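Local coordinates for protein methyltransferase (Streptococcus mutans, PDB 2B78) that is probably an S-adenosylmethionine-dependent methyltransferase that may act on RNA, although its substrate has not been established, at residues A[116-129]-A[143-155]. Residues are numbered along the deposited sequence; the frame is centred on the assembly and turned at random.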
ATOM      1  N   GLY A 116     -15.013  -4.226   6.281  1.00 15.53           N
ATOM      2  CA  GLY A 116     -16.303  -4.419   6.914  1.00 15.19           C
ATOM      3  C   GLY A 116     -16.674  -5.890   6.938  1.00 15.95           C
ATOM      4  O   GLY A 116     -15.949  -6.711   7.503  1.00 14.79           O
ATOM      5  N   ASP A 117     -17.795  -6.227   6.309  1.00 16.22           N
ATOM      6  CA  ASP A 117     -18.261  -7.613   6.272  1.00 16.58           C
ATOM      7  C   ASP A 117     -17.762  -8.416   5.074  1.00 15.98           C
ATOM      8  O   ASP A 117     -18.090  -9.593   4.935  1.00 16.50           O
ATOM      9  CB  ASP A 117     -19.786  -7.649   6.287  1.00 17.99           C
ATOM     10  CG  ASP A 117     -20.369  -7.116   7.580  1.00 19.98           C
ATOM     11  OD1 ASP A 117     -19.978  -7.613   8.661  1.00 19.52           O
ATOM     12  OD2 ASP A 117     -21.219  -6.205   7.513  1.00 21.34           O
ATOM     13  N   PHE A 118     -16.962  -7.787   4.222  1.00 14.78           N
ATOM     14  CA  PHE A 118     -16.441  -8.444   3.031  1.00 14.34           C
ATOM     15  C   PHE A 118     -14.917  -8.486   2.999  1.00 14.56           C
ATOM     16  O   PHE A 118     -14.246  -7.663   3.627  1.00 14.67           O
ATOM     17  CB  PHE A 118     -16.965  -7.718   1.787  1.00 14.55           C
ATOM     18  CG  PHE A 118     -18.461  -7.766   1.650  1.00 15.59           C
ATOM     19  CD1 PHE A 118     -19.080  -8.819   0.983  1.00 15.05           C
ATOM     20  CD2 PHE A 118     -19.256  -6.775   2.223  1.00 15.46           C
ATOM     21  CE1 PHE A 118     -20.472  -8.885   0.892  1.00 14.18           C
ATOM     22  CE2 PHE A 118     -20.646  -6.835   2.137  1.00 14.72           C
ATOM     23  CZ  PHE A 118     -21.250  -7.892   1.470  1.00 14.62           C
ATOM     24  N   VAL A 119     -14.371  -9.457   2.275  1.00 14.42           N
ATOM     25  CA  VAL A 119     -12.928  -9.579   2.158  1.00 15.70           C
ATOM     26  C   VAL A 119     -12.502  -9.377   0.719  1.00 15.87           C
ATOM     27  O   VAL A 119     -13.298  -9.562  -0.212  1.00 16.76           O
ATOM     28  CB  VAL A 119     -12.423 -10.951   2.652  1.00 16.97           C
ATOM     29  CG1 VAL A 119     -12.668 -11.066   4.132  1.00 18.47           C
ATOM     30  CG2 VAL A 119     -13.122 -12.082   1.911  1.00 18.43           C
ATOM     31  N   LEU A 120     -11.244  -8.984   0.541  1.00 15.54           N
ATOM     32  CA  LEU A 120     -10.696  -8.748  -0.784  1.00 15.25           C
ATOM     33  C   LEU A 120      -9.351  -9.451  -0.952  1.00 15.56           C
ATOM     34  O   LEU A 120      -8.375  -9.116  -0.283  1.00 16.65           O
ATOM     35  CB  LEU A 120     -10.530  -7.244  -1.027  1.00 12.64           C
ATOM     36  CG  LEU A 120      -9.991  -6.867  -2.413  1.00 13.93           C
ATOM     37  CD1 LEU A 120     -11.027  -7.229  -3.482  1.00 12.87           C
ATOM     38  CD2 LEU A 120      -9.673  -5.379  -2.458  1.00 13.92           C
ATOM     39  N   PHE A 121      -9.328 -10.434  -1.849  1.00 15.91           N
ATOM     40  CA  PHE A 121      -8.135 -11.208  -2.166  1.00 16.72           C
ATOM     41  C   PHE A 121      -7.435 -10.528  -3.329  1.00 17.70           C
ATOM     42  O   PHE A 121      -8.094 -10.026  -4.248  1.00 17.80           O
ATOM     43  CB  PHE A 121      -8.519 -12.616  -2.631  1.00 15.94           C
ATOM     44  CG  PHE A 121      -8.936 -13.546  -1.532  1.00 16.87           C
ATOM     45  CD1 PHE A 121      -8.051 -14.492  -1.035  1.00 15.92           C
ATOM     46  CD2 PHE A 121     -10.224 -13.493  -1.004  1.00 17.09           C
ATOM     47  CE1 PHE A 121      -8.443 -15.373  -0.031  1.00 15.52           C
ATOM     48  CE2 PHE A 121     -10.620 -14.374   0.002  1.00 15.16           C
ATOM     49  CZ  PHE A 121      -9.730 -15.311   0.486  1.00 13.98           C
ATOM     50  N   SER A 122      -6.107 -10.523  -3.303  1.00 16.65           N
ATOM     51  CA  SER A 122      -5.335  -9.948  -4.391  1.00 16.54           C
ATOM     52  C   SER A 122      -4.268 -10.948  -4.797  1.00 16.55           C
ATOM     53  O   SER A 122      -3.478 -11.418  -3.964  1.00 15.50           O
ATOM     54  CB  SER A 122      -4.698  -8.619  -3.981  1.00 16.01           C
ATOM     55  OG  SER A 122      -5.694  -7.622  -3.828  1.00 17.00           O
ATOM     56  N   TRP A 123      -4.265 -11.292  -6.080  1.00 16.83           N
ATOM     57  CA  TRP A 123      -3.303 -12.247  -6.624  1.00 16.95           C
ATOM     58  C   TRP A 123      -2.222 -11.499  -7.415  1.00 17.45           C
ATOM     59  O   TRP A 123      -2.516 -10.864  -8.433  1.00 17.25           O
ATOM     60  CB  TRP A 123      -4.025 -13.241  -7.539  1.00 15.32           C
ATOM     61  CG  TRP A 123      -5.289 -13.805  -6.948  1.00 15.49           C
ATOM     62  CD1 TRP A 123      -6.565 -13.572  -7.376  1.00 14.67           C
ATOM     63  CD2 TRP A 123      -5.402 -14.659  -5.799  1.00 14.42           C
ATOM     64  NE1 TRP A 123      -7.464 -14.224  -6.565  1.00 15.39           N
ATOM     65  CE2 TRP A 123      -6.779 -14.901  -5.592  1.00 13.99           C
ATOM     66  CE3 TRP A 123      -4.473 -15.246  -4.928  1.00 14.00           C
ATOM     67  CZ2 TRP A 123      -7.252 -15.697  -4.542  1.00 13.40           C
ATOM     68  CZ3 TRP A 123      -4.944 -16.038  -3.885  1.00 14.03           C
ATOM     69  CH2 TRP A 123      -6.322 -16.259  -3.704  1.00 14.04           C
ATOM     70  N   TYR A 124      -0.972 -11.603  -6.963  1.00 17.65           N
ATOM     71  CA  TYR A 124       0.140 -10.905  -7.604  1.00 18.43           C
ATOM     72  C   TYR A 124       0.902 -11.674  -8.679  1.00 18.50           C
ATOM     73  O   TYR A 124       1.787 -11.114  -9.329  1.00 18.66           O
ATOM     74  CB  TYR A 124       1.128 -10.407  -6.539  1.00 18.28           C
ATOM     75  CG  TYR A 124       0.564  -9.314  -5.667  1.00 17.92           C
ATOM     76  CD1 TYR A 124      -0.503  -9.566  -4.808  1.00 18.47           C
ATOM     77  CD2 TYR A 124       1.090  -8.021  -5.704  1.00 19.70           C
ATOM     78  CE1 TYR A 124      -1.037  -8.561  -4.007  1.00 19.05           C
ATOM     79  CE2 TYR A 124       0.560  -7.003  -4.901  1.00 19.59           C
ATOM     80  CZ  TYR A 124      -0.503  -7.287  -4.057  1.00 19.94           C
ATOM     81  OH  TYR A 124      -1.035  -6.302  -3.258  1.00 20.85           O
ATOM     82  N   ASN A 125       0.580 -12.949  -8.869  1.00 17.92           N
ATOM     83  CA  ASN A 125       1.252 -13.728  -9.900  1.00 17.85           C
ATOM     84  C   ASN A 125       0.367 -14.872 -10.393  1.00 18.57           C
ATOM     85  O   ASN A 125      -0.573 -15.282  -9.709  1.00 17.39           O
ATOM     86  CB  ASN A 125       2.612 -14.240  -9.393  1.00 17.37           C
ATOM     87  CG  ASN A 125       2.493 -15.196  -8.224  1.00 18.53           C
ATOM     88  OD1 ASN A 125       2.008 -16.319  -8.371  1.00 18.29           O
ATOM     89  ND2 ASN A 125       2.954 -14.760  -7.048  1.00 18.29           N
ATOM     90  N   SER A 126       0.657 -15.378 -11.588  1.00 18.42           N
ATOM     91  CA  SER A 126      -0.157 -16.445 -12.161  1.00 18.34           C
ATOM     92  C   SER A 126      -0.154 -17.748 -11.372  1.00 18.47           C
ATOM     93  O   SER A 126      -1.145 -18.490 -11.387  1.00 18.94           O
ATOM     94  CB  SER A 126       0.273 -16.725 -13.602  1.00 18.41           C
ATOM     95  OG  SER A 126       1.641 -17.072 -13.677  1.00 18.11           O
ATOM     96  N   PHE A 127       0.944 -18.050 -10.687  1.00 18.24           N
ATOM     97  CA  PHE A 127       0.982 -19.290  -9.925  1.00 17.10           C
ATOM     98  C   PHE A 127      -0.045 -19.345  -8.798  1.00 18.21           C
ATOM     99  O   PHE A 127      -0.827 -20.302  -8.712  1.00 19.14           O
ATOM    100  CB  PHE A 127       2.360 -19.546  -9.337  1.00 15.32           C
ATOM    101  CG  PHE A 127       2.449 -20.846  -8.591  1.00 14.78           C
ATOM    102  CD1 PHE A 127       2.431 -22.057  -9.278  1.00 15.89           C
ATOM    103  CD2 PHE A 127       2.494 -20.863  -7.203  1.00 12.37           C
ATOM    104  CE1 PHE A 127       2.454 -23.271  -8.594  1.00 13.79           C
ATOM    105  CE2 PHE A 127       2.518 -22.067  -6.505  1.00 13.65           C
ATOM    106  CZ  PHE A 127       2.496 -23.275  -7.204  1.00 15.18           C
ATOM    107  N   VAL A 128      -0.048 -18.350  -7.917  1.00 17.35           N
ATOM    108  CA  VAL A 128      -1.018 -18.373  -6.827  1.00 16.88           C
ATOM    109  C   VAL A 128      -2.424 -18.326  -7.398  1.00 17.74           C
ATOM    110  O   VAL A 128      -3.354 -18.908  -6.838  1.00 19.73           O
ATOM    111  CB  VAL A 128      -0.835 -17.202  -5.844  1.00 14.81           C
ATOM    112  CG1 VAL A 128       0.496 -17.334  -5.123  1.00 13.94           C
ATOM    113  CG2 VAL A 128      -0.923 -15.883  -6.581  1.00 14.82           C
ATOM    114  N   TYR A 129      -2.579 -17.642  -8.522  1.00 17.89           N
ATOM    115  CA  TYR A 129      -3.887 -17.545  -9.142  1.00 19.21           C
ATOM    116  C   TYR A 129      -4.359 -18.931  -9.569  1.00 19.78           C
ATOM    117  O   TYR A 129      -5.517 -19.280  -9.374  1.00 20.72           O
ATOM    118  CB  TYR A 129      -3.829 -16.607 -10.354  1.00 19.41           C
ATOM    119  CG  TYR A 129      -5.182 -16.344 -10.965  1.00 18.98           C
ATOM    120  CD1 TYR A 129      -6.171 -15.679 -10.241  1.00 19.17           C
ATOM    121  CD2 TYR A 129      -5.499 -16.810 -12.243  1.00 19.80           C
ATOM    122  CE1 TYR A 129      -7.447 -15.487 -10.765  1.00 17.92           C
ATOM    123  CE2 TYR A 129      -6.776 -16.620 -12.781  1.00 20.10           C
ATOM    124  CZ  TYR A 129      -7.742 -15.960 -12.033  1.00 18.55           C
ATOM    125  OH  TYR A 129      -9.007 -15.784 -12.536  1.00 17.90           O
ATOM    126  N   TYR A 143     -11.661 -18.093   8.537  1.00 16.23           N
ATOM    127  CA  TYR A 143     -12.483 -16.883   8.686  1.00 17.23           C
ATOM    128  C   TYR A 143     -13.842 -17.191   8.071  1.00 18.60           C
ATOM    129  O   TYR A 143     -14.164 -16.701   6.990  1.00 18.67           O
ATOM    130  CB  TYR A 143     -11.854 -15.715   7.925  1.00 16.70           C
ATOM    131  CG  TYR A 143     -10.667 -15.067   8.604  1.00 16.54           C
ATOM    132  CD1 TYR A 143     -10.850 -14.131   9.627  1.00 16.33           C
ATOM    133  CD2 TYR A 143      -9.369 -15.347   8.194  1.00 14.98           C
ATOM    134  CE1 TYR A 143      -9.768 -13.484  10.217  1.00 15.26           C
ATOM    135  CE2 TYR A 143      -8.271 -14.703   8.777  1.00 16.52           C
ATOM    136  CZ  TYR A 143      -8.482 -13.771   9.784  1.00 15.67           C
ATOM    137  OH  TYR A 143      -7.416 -13.104  10.334  1.00 17.90           O
ATOM    138  N   PRO A 144     -14.658 -18.007   8.754  1.00 18.47           N
ATOM    139  CA  PRO A 144     -15.987 -18.401   8.275  1.00 18.56           C
ATOM    140  C   PRO A 144     -17.112 -17.376   8.322  1.00 19.51           C
ATOM    141  O   PRO A 144     -18.139 -17.569   7.673  1.00 19.66           O
ATOM    142  CB  PRO A 144     -16.308 -19.607   9.150  1.00 17.93           C
ATOM    143  CG  PRO A 144     -15.718 -19.186  10.472  1.00 18.10           C
ATOM    144  CD  PRO A 144     -14.358 -18.656  10.045  1.00 17.49           C
ATOM    145  N   ASN A 145     -16.912 -16.280   9.054  1.00 21.01           N
ATOM    146  CA  ASN A 145     -17.967 -15.291   9.232  1.00 21.46           C
ATOM    147  C   ASN A 145     -18.097 -14.088   8.291  1.00 21.55           C
ATOM    148  O   ASN A 145     -18.928 -13.207   8.530  1.00 20.45           O
ATOM    149  CB  ASN A 145     -17.943 -14.809  10.687  1.00 22.52           C
ATOM    150  CG  ASN A 145     -18.024 -15.963  11.682  1.00 24.43           C
ATOM    151  OD1 ASN A 145     -18.695 -16.964  11.433  1.00 25.30           O
ATOM    152  ND2 ASN A 145     -17.350 -15.820  12.819  1.00 25.09           N
ATOM    153  N   PHE A 146     -17.290 -14.020   7.239  1.00 21.82           N
ATOM    154  CA  PHE A 146     -17.425 -12.901   6.314  1.00 21.86           C
ATOM    155  C   PHE A 146     -18.639 -13.177   5.427  1.00 21.62           C
ATOM    156  O   PHE A 146     -18.942 -14.329   5.132  1.00 20.35           O
ATOM    157  CB  PHE A 146     -16.157 -12.740   5.474  1.00 22.42           C
ATOM    158  CG  PHE A 146     -15.048 -12.035   6.203  1.00 23.49           C
ATOM    159  CD1 PHE A 146     -15.171 -10.690   6.545  1.00 24.49           C
ATOM    160  CD2 PHE A 146     -13.896 -12.711   6.565  1.00 22.22           C
ATOM    161  CE1 PHE A 146     -14.163 -10.036   7.240  1.00 23.35           C
ATOM    162  CE2 PHE A 146     -12.880 -12.061   7.260  1.00 23.04           C
ATOM    163  CZ  PHE A 146     -13.015 -10.724   7.597  1.00 23.06           C
ATOM    164  N   LEU A 147     -19.332 -12.121   5.013  1.00 21.10           N
ATOM    165  CA  LEU A 147     -20.525 -12.274   4.182  1.00 21.50           C
ATOM    166  C   LEU A 147     -20.224 -12.576   2.719  1.00 21.56           C
ATOM    167  O   LEU A 147     -21.015 -13.237   2.032  1.00 22.72           O
ATOM    168  CB  LEU A 147     -21.378 -11.007   4.260  1.00 21.62           C
ATOM    169  CG  LEU A 147     -21.788 -10.515   5.648  1.00 21.37           C
ATOM    170  CD1 LEU A 147     -22.647  -9.277   5.481  1.00 21.99           C
ATOM    171  CD2 LEU A 147     -22.548 -11.602   6.399  1.00 21.31           C
ATOM    172  N   GLY A 148     -19.090 -12.084   2.235  1.00 20.30           N
ATOM    173  CA  GLY A 148     -18.725 -12.305   0.850  1.00 19.36           C
ATOM    174  C   GLY A 148     -17.285 -11.939   0.579  1.00 20.08           C
ATOM    175  O   GLY A 148     -16.599 -11.411   1.460  1.00 21.59           O
ATOM    176  N   ALA A 149     -16.824 -12.213  -0.641  1.00 19.46           N
ATOM    177  CA  ALA A 149     -15.449 -11.923  -1.026  1.00 18.98           C
ATOM    178  C   ALA A 149     -15.305 -11.540  -2.491  1.00 18.27           C
ATOM    179  O   ALA A 149     -16.079 -11.980  -3.353  1.00 18.55           O
ATOM    180  CB  ALA A 149     -14.559 -13.130  -0.729  1.00 18.93           C
ATOM    181  N   TYR A 150     -14.288 -10.723  -2.751  1.00 17.19           N
ATOM    182  CA  TYR A 150     -13.950 -10.252  -4.083  1.00 16.47           C
ATOM    183  C   TYR A 150     -12.465 -10.492  -4.285  1.00 16.21           C
ATOM    184  O   TYR A 150     -11.738 -10.748  -3.323  1.00 15.51           O
ATOM    185  CB  TYR A 150     -14.248  -8.763  -4.207  1.00 15.11           C
ATOM    186  CG  TYR A 150     -15.717  -8.477  -4.276  1.00 17.03           C
ATOM    187  CD1 TYR A 150     -16.363  -8.344  -5.511  1.00 15.45           C
ATOM    188  CD2 TYR A 150     -16.478  -8.392  -3.115  1.00 14.83           C
ATOM    189  CE1 TYR A 150     -17.740  -8.132  -5.578  1.00 16.45           C
ATOM    190  CE2 TYR A 150     -17.850  -8.184  -3.171  1.00 16.97           C
ATOM    191  CZ  TYR A 150     -18.473  -8.056  -4.404  1.00 17.00           C
ATOM    192  OH  TYR A 150     -19.836  -7.862  -4.457  1.00 18.02           O
ATOM    193  N   GLU A 151     -12.018 -10.413  -5.531  1.00 16.13           N
ATOM    194  CA  GLU A 151     -10.612 -10.628  -5.834  1.00 17.16           C
ATOM    195  C   GLU A 151     -10.092  -9.662  -6.892  1.00 16.72           C
ATOM    196  O   GLU A 151     -10.832  -9.258  -7.786  1.00 16.35           O
ATOM    197  CB  GLU A 151     -10.394 -12.066  -6.316  1.00 15.65           C
ATOM    198  CG  GLU A 151     -10.982 -12.360  -7.701  1.00 16.42           C
ATOM    199  CD  GLU A 151     -10.834 -13.815  -8.106  1.00 16.64           C
ATOM    200  OE1 GLU A 151      -9.888 -14.474  -7.629  1.00 11.75           O
ATOM    201  OE2 GLU A 151     -11.657 -14.302  -8.914  1.00 17.25           O
ATOM    202  N   LYS A 152      -8.816  -9.295  -6.775  1.00 17.10           N
ATOM    203  CA  LYS A 152      -8.163  -8.418  -7.747  1.00 17.43           C
ATOM    204  C   LYS A 152      -7.044  -9.220  -8.404  1.00 18.74           C
ATOM    205  O   LYS A 152      -6.319  -9.941  -7.720  1.00 19.80           O
ATOM    206  CB  LYS A 152      -7.528  -7.192  -7.065  1.00 16.47           C
ATOM    207  CG  LYS A 152      -8.478  -6.286  -6.296  1.00 14.93           C
ATOM    208  CD  LYS A 152      -9.565  -5.720  -7.190  1.00 13.98           C
ATOM    209  CE  LYS A 152     -10.412  -4.704  -6.441  1.00 12.42           C
ATOM    210  NZ  LYS A 152     -11.558  -4.216  -7.257  1.00  7.43           N
ATOM    211  N   ILE A 153      -6.920  -9.110  -9.725  1.00 20.00           N
ATOM    212  CA  ILE A 153      -5.854  -9.777 -10.466  1.00 20.18           C
ATOM    213  C   ILE A 153      -4.779  -8.706 -10.650  1.00 21.26           C
ATOM    214  O   ILE A 153      -4.999  -7.715 -11.350  1.00 20.59           O
ATOM    215  CB  ILE A 153      -6.332 -10.255 -11.849  1.00 19.99           C
ATOM    216  CG1 ILE A 153      -7.459 -11.267 -11.686  1.00 19.98           C
ATOM    217  CG2 ILE A 153      -5.185 -10.877 -12.621  1.00 18.57           C
ATOM    218  CD1 ILE A 153      -7.163 -12.350 -10.690  1.00 22.81           C
ATOM    219  N   ARG A 154      -3.626  -8.909 -10.023  1.00 22.96           N
ATOM    220  CA  ARG A 154      -2.534  -7.938 -10.079  1.00 24.13           C
ATOM    221  C   ARG A 154      -1.345  -8.376 -10.926  1.00 24.42           C
ATOM    222  O   ARG A 154      -0.197  -8.116 -10.568  1.00 25.09           O
ATOM    223  CB  ARG A 154      -2.053  -7.643  -8.660  1.00 24.08           C
ATOM    224  CG  ARG A 154      -3.170  -7.281  -7.706  1.00 26.67           C
ATOM    225  CD  ARG A 154      -3.378  -5.794  -7.671  1.00 29.58           C
ATOM    226  NE  ARG A 154      -2.131  -5.130  -7.305  1.00 33.11           N
ATOM    227  CZ  ARG A 154      -2.057  -3.900  -6.813  1.00 33.91           C
ATOM    228  NH1 ARG A 154      -3.165  -3.195  -6.624  1.00 33.53           N
ATOM    229  NH2 ARG A 154      -0.875  -3.376  -6.510  1.00 34.33           N
ATOM    230  N   PHE A 155      -1.617  -9.042 -12.042  1.00 23.98           N
ATOM    231  CA  PHE A 155      -0.549  -9.495 -12.926  1.00 24.67           C
ATOM    232  C   PHE A 155      -1.002  -9.511 -14.382  1.00 25.81           C
ATOM    233  O   PHE A 155      -0.350 -10.125 -15.239  1.00 27.12           O
ATOM    234  CB  PHE A 155      -0.073 -10.894 -12.527  1.00 23.26           C
ATOM    235  CG  PHE A 155      -1.152 -11.939 -12.577  1.00 23.03           C
ATOM    236  CD1 PHE A 155      -1.927 -12.215 -11.454  1.00 22.09           C
ATOM    237  CD2 PHE A 155      -1.393 -12.652 -13.748  1.00 23.56           C
ATOM    238  CE1 PHE A 155      -2.926 -13.189 -11.496  1.00 21.41           C
ATOM    239  CE2 PHE A 155      -2.388 -13.625 -13.800  1.00 23.60           C
ATOM    240  CZ  PHE A 155      -3.155 -13.894 -12.669  1.00 21.65           C
TER
HETATM  241  O   HOH W   1     -11.035 -13.950 -11.751  1.00 32.14           O
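Seven backbone hydrogen bonds join strands 118-123 and 148-153, from L147 N to D117 O (2.8 Å) through R154 N to W123 O (2.8 Å). The N-to-C directions differ by 23°, so the pair is parallel, and helices 126-130 and 132-142 make the connection of a beta-alpha-beta crossover within a mixed five-stranded sheet.

The polar side-chain link lies on the face carrying V119, F121 and W123. W123 NE1 donates to E151 OE1 over 2.7 Å, meeting the anti lone pair of a carboxylate turned 75° from the indole. E151 runs extended beyond CG (chi2 -176°). A water donates to E151 OE2 at 2.9 Å and meets Y129 OH at 2.8 Å. R132 forms a salt bridge with OE1.

Van der Waals packing flanks this site. I153 CD1 sits at the indole edge, 3.6 Å from W123 CD1, and the F155 ring lies between the N125-S126 backbone and I153 CG2. On the other face, L120 CD1 packs on Y150 CB at 3.6 Å and on the bent K152 chain, whose NZ bonds to G190 O.

With OE1 shared by an indole N-H and an arginine, the buried E151 is probably held as a carboxylate, tying both strands to helix 132-142.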